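Local coordinates for protein pectate lyase II (Xanthomonas campestris pv. campestris, PDB 2QY1) that probably cleaves pectate, a polygalacturonate of plant cell walls, as a secreted polysaccharide lyase of family 1, at residues 3-8 with 161-166; 88-93 with 124-129; 155-160 with 178-183. The protein carries 2 engineered substitutions. All coordinates share one frame; numbering follows the deposited sequence.

How the interactions relate
All three contacts lie on or against neighbouring coils of one right-handed parallel beta-helix, their centres about 12 Å apart (interactions 1 and 2, and 2 and 3) or about 14 Å (1 and 3). Along the chain, interaction 2 is nested in the long loop that interaction 1 closes and ends before interaction 3 opens, whereas interactions 1 and 3 have alternating segments. Strands 87-91 and 155-158, from interactions 2 and 3, share a face; strand 164-174 of interaction 1 lies on the next. Lys128 bonds to the N-terminal segment, Val164 packs on Met157, and Glu125 touches Lys159. Interaction 1 thus fastens the N-terminal segment across a corner, while 2 and 3 join successive coils.

Interaction 1: residues 3-8 with 161-166; sequences VGYGAG and VHHVTV. Engineered in segment 3-8: Gly8 (natural residue Ala).
Two hydrogen bonds meet at one hydroxyl, Thr165 OG1. It donates to Val3 O at 2.8 Å, coming in above the carbonyl plane, and it accepts from Gly6 N, with OG1 and N 2.9 Å apart and an N-H...O angle of 144°. The hydroxyl sits anti to the carbonyl carbon of its own residue, beside the backbone N (chi1 -72°), and so it reaches into the bend of the N-terminal segment. That bend is a type I turn from Gly4 to Ala7, closed by Ala7 N on Gly4 O at 2.9 Å. Tyr5 N turns instead to Thr195 on the neighbouring coil. Lys128 NZ, probably charged, hydrogen-bonds both Tyr5 O and Ala7 O. His163 ND1 is hydrogen-bonded to His162 ND1 at 2.9 Å, either being able to donate, which would restrain the rotation of both imidazoles.

The backbones press close as well: Gly6 lies on the Val164-Thr165 peptide, and a beta carbon there would clash with Thr165 N. Gly4 is similarly confined, since a beta carbon would run into Thr165 OG1.

The site is a corner of the right-handed parallel beta-helix of pectate lyases. The chain turns at His163, whose phi is positive, into strand 164-174, and the N-terminal segment crosses over the outside of that corner. Val164 and Val166 point the other way, into the helix, where both meet Met157.

Van der Waals contact comes mainly from Tyr5 and His163. His163 CB rests 3.3 Å from Tyr5 O, which lies near the plane of the imidazole at its edge. In the ring contact the two planes cross obliquely at 80°, with Tyr5 CD1 and His163 CD2 3.9 Å apart; Tyr304 meets the Tyr5 ring edge-to-face.

Interaction 2: residues 88-93 with 124-129; sequences IRVVGN and GEPSKI
Asn93 OD1 is gripped twice, by a hydrogen bond with NE2 of His95 and by a weak one from a water. That water in turn accepts from Glu125 N at 3.1 Å, so it bridges the two segments. His95 bridges them too, since its ND1 is hydrogen-bonded to Ser127 OG. Asn93 CG stands anti to the backbone N (chi1 -164°), which carries the amide to this place. No direct hydrogen bond links 88-93 with 124-129.

The closest approaches involve the backbone and the proline ring. Gly92 O lies 3.2 Å from Pro126 N, which has no hydrogen to give, and Pro126 CD is as near to the same oxygen. Gly92 CA points a hydrogen at Gly124 O, 3.4 Å away. Gly124 CA comes to 4.0 Å of Asn93 N, and a beta carbon on this glycine would be tight against Asn93 CA.

The contact joins two consecutive coils of the parallel beta-helix: 88-93 ends strand 87-91 on one, and on the next 124-129 rounds the corner at Lys128 into strand 129-137. Positive phi at Gly92 helps the chain leave the strand.

On the inner side of the coil, Val90 CG1 meets Pro126 CB at 4.3 Å and Ile129 CD1 at 4.4 Å, and Leu118 and Val97 each touch both Val90 and Ile129. On the outer side, the Glu125 carboxylate forms a salt bridge with Lys188.

Interaction 3: residues 155-160 with 178-183; sequences IDMKKG and ALNGYS
Strand 155-158 and the end of strand 176-180 are successive rungs on one face of the parallel beta-helix; the touching segments run 21° apart. Two backbone bonds from Met157 join them: its N gives to Leu179 O at 2.8 Å and its O takes the hydrogen of Gly181 N at 2.9 Å, both at 164°, giving one parallel bridge opposite Asn180.

Toward Ile155 the regular pairing is interrupted for one step before Ile155 bonds to Val177. Leu179 N goes to a side chain, Asp156 OD1, at 2.8 Å, meeting it from above the carboxylate plane, while a water spans Ile155 O and Leu179 O, donating to each. Asp156 CG lies beside its own backbone N, which swings OD1 across to the next rung, against Leu179 CB. The other oxygen, OD2, is close to OD1 of Asp114, and this like-charged neighbour would probably raise the affinity of one of them for a proton.

On the outside, Lys158 CD reaches Tyr182 CB at 3.8 Å, and Lys159 CG lies 3.8 Å from Tyr182 CE1, the ring crossing both lysines obliquely. Toward the interior, Met157 and Asn180 lie side by side, pointing the same way, with their CG atoms 3.6 Å apart. Such an aligned inward pair, with parallel backbone bonds from coil to coil, is a mark of the right-handed parallel beta-helix of the pectate lyases.

Interaction 1: residues 3-8 with 161-166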
loop_
_atom_site.group_PDB
_atom_site.type_symbol
_atom_site.label_atom_id
_atom_site.label_comp_id
_atom_site.label_asym_id
_atom_site.label_seq_id
_atom_site.Cartn_x
_atom_site.Cartn_y
_atom_site.Cartn_z
ATOM N N VAL A 3 13.154 6.387 0.591
ATOM C CA VAL A 3 13.693 6.520 -0.757
ATOM C C VAL A 3 12.525 6.597 -1.739
ATOM O O VAL A 3 11.565 5.840 -1.626
ATOM C CB VAL A 3 14.631 5.336 -1.114
ATOM C CG1 VAL A 3 15.115 5.431 -2.561
ATOM C CG2 VAL A 3 15.822 5.289 -0.161
ATOM N N GLY A 4 12.600 7.519 -2.691
ATOM C CA GLY A 4 11.552 7.642 -3.700
ATOM C C GLY A 4 10.771 8.934 -3.576
ATOM O O GLY A 4 11.277 9.921 -3.043
ATOM N N TYR A 5 9.531 8.925 -4.062
ATOM C CA TYR A 5 8.689 10.123 -4.033
ATOM C C TYR A 5 8.368 10.605 -2.612
ATOM O O TYR A 5 8.072 11.786 -2.406
ATOM C CB TYR A 5 7.401 9.911 -4.829
ATOM C CG TYR A 5 7.556 10.013 -6.336
ATOM C CD1 TYR A 5 8.000 11.194 -6.936
ATOM C CD2 TYR A 5 7.226 8.940 -7.163
ATOM C CE1 TYR A 5 8.132 11.294 -8.323
ATOM C CE2 TYR A 5 7.351 9.031 -8.551
ATOM C CZ TYR A 5 7.804 10.209 -9.122
ATOM O OH TYR A 5 7.927 10.302 -10.489
ATOM N N GLY A 6 8.436 9.694 -1.642
ATOM C CA GLY A 6 8.236 10.045 -0.234
ATOM C C GLY A 6 9.505 10.494 0.476
ATOM O O GLY A 6 9.504 10.667 1.696
ATOM N N ALA A 7 10.588 10.691 -0.281
ATOM C CA ALA A 7 11.873 11.102 0.293
ATOM C C ALA A 7 11.759 12.436 1.026
ATOM O O ALA A 7 11.050 13.339 0.584
ATOM C CB ALA A 7 12.949 11.175 -0.779
ATOM N N GLY A 8 12.453 12.546 2.152
ATOM C CA GLY A 8 12.415 13.762 2.955
ATOM C C GLY A 8 11.336 13.757 4.022
ATOM O O GLY A 8 11.268 14.677 4.836
ATOM N N VAL A 161 -3.632 12.268 -3.314
ATOM C CA VAL A 161 -2.492 12.064 -2.424
ATOM C C VAL A 161 -1.239 11.991 -3.301
ATOM O O VAL A 161 -1.222 11.278 -4.310
ATOM C CB VAL A 161 -2.638 10.772 -1.587
ATOM C CG1 VAL A 161 -1.412 10.550 -0.709
ATOM C CG2 VAL A 161 -3.898 10.829 -0.732
ATOM N N HIS A 162 -0.205 12.741 -2.931
ATOM C CA HIS A 162 1.000 12.809 -3.758
ATOM C C HIS A 162 2.294 12.745 -2.958
ATOM O O HIS A 162 2.324 13.113 -1.787
ATOM C CB HIS A 162 0.977 14.051 -4.656
ATOM C CG HIS A 162 0.944 15.347 -3.908
ATOM N ND1 HIS A 162 2.075 16.097 -3.666
ATOM C CD2 HIS A 162 -0.086 16.036 -3.363
ATOM C CE1 HIS A 162 1.744 17.189 -3.002
ATOM N NE2 HIS A 162 0.438 17.175 -2.804
ATOM N N HIS A 163 3.353 12.272 -3.618
ATOM C CA HIS A 163 4.697 12.152 -3.037
ATOM C C HIS A 163 4.751 11.216 -1.835
ATOM O O HIS A 163 4.888 11.638 -0.679
ATOM C CB HIS A 163 5.309 13.528 -2.770
ATOM C CG HIS A 163 5.601 14.288 -4.023
ATOM N ND1 HIS A 163 4.706 15.174 -4.582
ATOM C CD2 HIS A 163 6.670 14.258 -4.854
ATOM C CE1 HIS A 163 5.220 15.675 -5.691
ATOM N NE2 HIS A 163 6.409 15.132 -5.881
ATOM N N VAL A 164 4.647 9.930 -2.149
ATOM C CA VAL A 164 4.518 8.860 -1.168
ATOM C C VAL A 164 5.499 7.743 -1.499
ATOM O O VAL A 164 5.676 7.387 -2.667
ATOM C CB VAL A 164 3.069 8.292 -1.161
ATOM C CG1 VAL A 164 2.937 7.096 -0.222
ATOM C CG2 VAL A 164 2.067 9.385 -0.775
ATOM N N THR A 165 6.146 7.209 -0.466
ATOM C CA THR A 165 6.924 5.983 -0.594
ATOM C C THR A 165 6.253 4.862 0.195
ATOM O O THR A 165 5.972 5.001 1.387
ATOM C CB THR A 165 8.393 6.165 -0.149
ATOM O OG1 THR A 165 9.091 6.945 -1.125
ATOM C CG2 THR A 165 9.097 4.815 -0.013
ATOM N N VAL A 166 5.987 3.764 -0.506
ATOM C CA VAL A 166 5.431 2.554 0.072
ATOM C C VAL A 166 6.541 1.507 -0.037
ATOM O O VAL A 166 6.752 0.932 -1.107
ATOM C CB VAL A 166 4.161 2.103 -0.710
ATOM C CG1 VAL A 166 3.605 0.799 -0.166
ATOM C CG2 VAL A 166 3.089 3.198 -0.682
#

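Interaction 2: residues 88-93 with 124-129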
loop_
_atom_site.group_PDB
_atom_site.type_symbol
_atom_site.label_atom_id
_atom_site.label_comp_id
_atom_site.label_asym_id
_atom_site.label_seq_id
_atom_site.Cartn_x
_atom_site.Cartn_y
_atom_site.Cartn_z
ATOM N N ILE A 88 -5.530 2.506 9.986
ATOM C CA ILE A 88 -5.079 3.894 10.097
ATOM C C ILE A 88 -5.502 4.664 8.852
ATOM O O ILE A 88 -5.398 4.160 7.728
ATOM C CB ILE A 88 -3.541 4.005 10.275
ATOM C CG1 ILE A 88 -3.084 3.287 11.551
ATOM C CG2 ILE A 88 -3.096 5.475 10.322
ATOM C CD1 ILE A 88 -1.591 2.969 11.580
ATOM N N ARG A 89 -5.971 5.886 9.069
ATOM C CA ARG A 89 -6.427 6.745 7.993
ATOM C C ARG A 89 -5.750 8.112 8.081
ATOM O O ARG A 89 -5.746 8.739 9.139
ATOM C CB ARG A 89 -7.935 6.895 8.110
ATOM C CG ARG A 89 -8.640 7.303 6.862
ATOM C CD ARG A 89 -10.120 7.397 7.188
ATOM N NE ARG A 89 -10.867 8.085 6.150
ATOM C CZ ARG A 89 -12.007 8.735 6.352
ATOM N NH1 ARG A 89 -12.609 9.327 5.334
ATOM N NH2 ARG A 89 -12.540 8.799 7.567
ATOM N N VAL A 90 -5.172 8.564 6.972
ATOM C CA VAL A 90 -4.601 9.913 6.888
ATOM C C VAL A 90 -5.404 10.709 5.864
ATOM O O VAL A 90 -5.476 10.336 4.695
ATOM C CB VAL A 90 -3.098 9.902 6.520
ATOM C CG1 VAL A 90 -2.546 11.321 6.497
ATOM C CG2 VAL A 90 -2.305 9.049 7.506
ATOM N N VAL A 91 -6.016 11.803 6.308
ATOM C CA VAL A 91 -7.006 12.479 5.475
ATOM C C VAL A 91 -6.903 14.018 5.484
ATOM O O VAL A 91 -6.593 14.639 6.510
ATOM C CB VAL A 91 -8.454 11.937 5.780
ATOM C CG1 VAL A 91 -8.798 12.067 7.249
ATOM C CG2 VAL A 91 -9.516 12.589 4.906
ATOM N N GLY A 92 -7.131 14.608 4.316
ATOM C CA GLY A 92 -7.207 16.058 4.166
ATOM C C GLY A 92 -5.856 16.745 4.135
ATOM O O GLY A 92 -4.886 16.208 3.596
ATOM N N ASN A 93 -5.807 17.941 4.721
ATOM C CA ASN A 93 -4.596 18.757 4.765
ATOM C C ASN A 93 -3.603 18.199 5.789
ATOM O O ASN A 93 -3.366 18.795 6.842
ATOM C CB ASN A 93 -4.963 20.214 5.078
ATOM C CG ASN A 93 -3.838 21.188 4.776
ATOM O OD1 ASN A 93 -2.862 20.854 4.101
ATOM N ND2 ASN A 93 -3.976 22.409 5.275
ATOM N N GLY A 124 -8.007 19.445 1.457
ATOM C CA GLY A 124 -6.628 19.258 1.011
ATOM C C GLY A 124 -6.286 17.812 0.710
ATOM O O GLY A 124 -7.116 16.918 0.890
ATOM N N GLU A 125 -5.057 17.588 0.251
ATOM C CA GLU A 125 -4.586 16.250 -0.112
ATOM C C GLU A 125 -3.290 15.929 0.627
ATOM O O GLU A 125 -2.352 16.730 0.593
ATOM C CB GLU A 125 -4.347 16.142 -1.623
ATOM C CG GLU A 125 -5.552 16.456 -2.508
ATOM C CD GLU A 125 -5.675 17.931 -2.847
ATOM O OE1 GLU A 125 -4.641 18.573 -3.121
ATOM O OE2 GLU A 125 -6.815 18.445 -2.854
ATOM N N PRO A 126 -3.234 14.768 1.311
ATOM C CA PRO A 126 -1.998 14.358 1.980
ATOM C C PRO A 126 -0.787 14.271 1.048
ATOM O O PRO A 126 -0.923 13.909 -0.122
ATOM C CB PRO A 126 -2.350 12.976 2.545
ATOM C CG PRO A 126 -3.837 13.031 2.736
ATOM C CD PRO A 126 -4.318 13.798 1.541
ATOM N N SER A 127 0.382 14.616 1.582
ATOM C CA SER A 127 1.638 14.567 0.835
ATOM C C SER A 127 2.802 14.282 1.773
ATOM O O SER A 127 2.705 14.517 2.979
ATOM C CB SER A 127 1.880 15.869 0.061
ATOM O OG SER A 127 2.143 16.955 0.928
ATOM N N LYS A 128 3.899 13.788 1.201
ATOM C CA LYS A 128 5.066 13.334 1.955
ATOM C C LYS A 128 4.637 12.314 3.007
ATOM O O LYS A 128 4.645 12.593 4.207
ATOM C CB LYS A 128 5.857 14.501 2.575
ATOM C CG LYS A 128 6.353 15.585 1.588
ATOM C CD LYS A 128 6.899 15.033 0.258
ATOM C CE LYS A 128 8.278 14.402 0.395
ATOM N NZ LYS A 128 8.922 14.130 -0.935
ATOM N N ILE A 129 4.234 11.138 2.534
ATOM C CA ILE A 129 3.836 10.044 3.412
ATOM C C ILE A 129 4.791 8.871 3.202
ATOM O O ILE A 129 5.139 8.542 2.066
ATOM C CB ILE A 129 2.370 9.577 3.154
ATOM C CG1 ILE A 129 1.401 10.767 2.980
ATOM C CG2 ILE A 129 1.905 8.598 4.251
ATOM C CD1 ILE A 129 1.213 11.672 4.211
HETATM O O HOH W 1 -3.344 20.078 0.862
#

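Interaction 3: residues 155-160 with 178-183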
loop_
_atom_site.group_PDB
_atom_site.type_symbol
_atom_site.label_atom_id
_atom_site.label_comp_id
_atom_site.label_asym_id
_atom_site.label_seq_id
_atom_site.Cartn_x
_atom_site.Cartn_y
_atom_site.Cartn_z
ATOM N N ILE A 155 -3.070 -1.116 1.428
ATOM C CA ILE A 155 -2.353 0.150 1.465
ATOM C C ILE A 155 -2.885 1.019 0.328
ATOM O O ILE A 155 -2.462 0.889 -0.822
ATOM C CB ILE A 155 -0.817 -0.061 1.387
ATOM C CG1 ILE A 155 -0.350 -0.926 2.567
ATOM C CG2 ILE A 155 -0.083 1.287 1.377
ATOM C CD1 ILE A 155 0.954 -1.650 2.348
ATOM N N ASP A 156 -3.830 1.892 0.670
ATOM C CA ASP A 156 -4.611 2.631 -0.323
ATOM C C ASP A 156 -4.366 4.130 -0.297
ATOM O O ASP A 156 -4.080 4.705 0.756
ATOM C CB ASP A 156 -6.108 2.390 -0.101
ATOM C CG ASP A 156 -6.527 0.962 -0.380
ATOM O OD1 ASP A 156 -5.733 0.186 -0.954
ATOM O OD2 ASP A 156 -7.671 0.622 -0.033
ATOM N N MET A 157 -4.491 4.755 -1.467
ATOM C CA MET A 157 -4.562 6.210 -1.564
ATOM C C MET A 157 -5.500 6.647 -2.695
ATOM O O MET A 157 -5.667 5.940 -3.692
ATOM C CB MET A 157 -3.167 6.849 -1.683
ATOM C CG MET A 157 -2.387 6.526 -2.950
ATOM S SD MET A 157 -0.615 6.862 -2.760
ATOM C CE MET A 157 -0.078 5.413 -1.868
ATOM N N LYS A 158 -6.124 7.807 -2.518
ATOM C CA LYS A 158 -7.097 8.309 -3.483
ATOM C C LYS A 158 -7.232 9.827 -3.416
ATOM O O LYS A 158 -6.790 10.458 -2.454
ATOM C CB LYS A 158 -8.466 7.652 -3.256
ATOM C CG LYS A 158 -9.088 7.949 -1.898
ATOM C CD LYS A 158 -10.471 7.334 -1.778
ATOM C CE LYS A 158 -10.945 7.332 -0.333
ATOM N NZ LYS A 158 -12.097 6.406 -0.142
ATOM N N LYS A 159 -7.846 10.394 -4.451
ATOM C CA LYS A 159 -8.220 11.810 -4.485
ATOM C C LYS A 159 -7.032 12.778 -4.378
ATOM O O LYS A 159 -7.133 13.842 -3.768
ATOM C CB LYS A 159 -9.312 12.115 -3.444
ATOM C CG LYS A 159 -10.641 11.393 -3.712
ATOM C CD LYS A 159 -11.710 11.745 -2.677
ATOM C CE LYS A 159 -11.576 10.886 -1.424
ATOM N NZ LYS A 159 -12.319 11.453 -0.251
ATOM N N GLY A 160 -5.910 12.395 -4.979
ATOM C CA GLY A 160 -4.795 13.316 -5.171
ATOM C C GLY A 160 -3.698 13.320 -4.128
ATOM O O GLY A 160 -2.918 14.272 -4.059
ATOM N N ALA A 178 -3.520 -2.891 -2.906
ATOM C CA ALA A 178 -3.155 -1.482 -2.966
ATOM C C ALA A 178 -3.940 -0.731 -4.030
ATOM O O ALA A 178 -3.804 -1.002 -5.222
ATOM C CB ALA A 178 -1.652 -1.335 -3.202
ATOM N N LEU A 179 -4.763 0.212 -3.581
ATOM C CA LEU A 179 -5.507 1.081 -4.479
ATOM C C LEU A 179 -4.789 2.412 -4.620
ATOM O O LEU A 179 -4.249 2.943 -3.649
ATOM C CB LEU A 179 -6.934 1.300 -3.959
ATOM C CG LEU A 179 -7.942 2.064 -4.826
ATOM C CD1 LEU A 179 -8.235 1.330 -6.129
ATOM C CD2 LEU A 179 -9.228 2.287 -4.048
ATOM N N ASN A 180 -4.779 2.945 -5.837
ATOM C CA ASN A 180 -4.214 4.263 -6.094
ATOM C C ASN A 180 -5.109 4.996 -7.094
ATOM O O ASN A 180 -4.906 4.901 -8.299
ATOM C CB ASN A 180 -2.770 4.139 -6.604
ATOM C CG ASN A 180 -1.957 5.403 -6.384
ATOM O OD1 ASN A 180 -2.436 6.518 -6.606
ATOM N ND2 ASN A 180 -0.710 5.232 -5.948
ATOM N N GLY A 181 -6.106 5.710 -6.572
ATOM C CA GLY A 181 -7.166 6.299 -7.394
ATOM C C GLY A 181 -8.400 5.419 -7.294
ATOM O O GLY A 181 -8.359 4.251 -7.677
ATOM N N TYR A 182 -9.494 5.975 -6.778
ATOM C CA TYR A 182 -10.626 5.154 -6.327
ATOM C C TYR A 182 -11.661 4.822 -7.400
ATOM O O TYR A 182 -12.418 3.859 -7.259
ATOM C CB TYR A 182 -11.309 5.792 -5.107
ATOM C CG TYR A 182 -12.311 6.869 -5.443
ATOM C CD1 TYR A 182 -11.907 8.192 -5.625
ATOM C CD2 TYR A 182 -13.667 6.569 -5.575
ATOM C CE1 TYR A 182 -12.821 9.190 -5.938
ATOM C CE2 TYR A 182 -14.594 7.563 -5.895
ATOM C CZ TYR A 182 -14.161 8.870 -6.072
ATOM O OH TYR A 182 -15.067 9.858 -6.381
ATOM N N SER A 183 -11.700 5.637 -8.453
ATOM C CA SER A 183 -12.619 5.443 -9.573
ATOM C C SER A 183 -12.107 6.174 -10.811
ATOM O O SER A 183 -11.175 6.977 -10.726
ATOM C CB SER A 183 -14.029 5.936 -9.222
ATOM O OG SER A 183 -14.133 7.339 -9.365
HETATM O O HOH W 2 -1.724 2.355 -2.929
#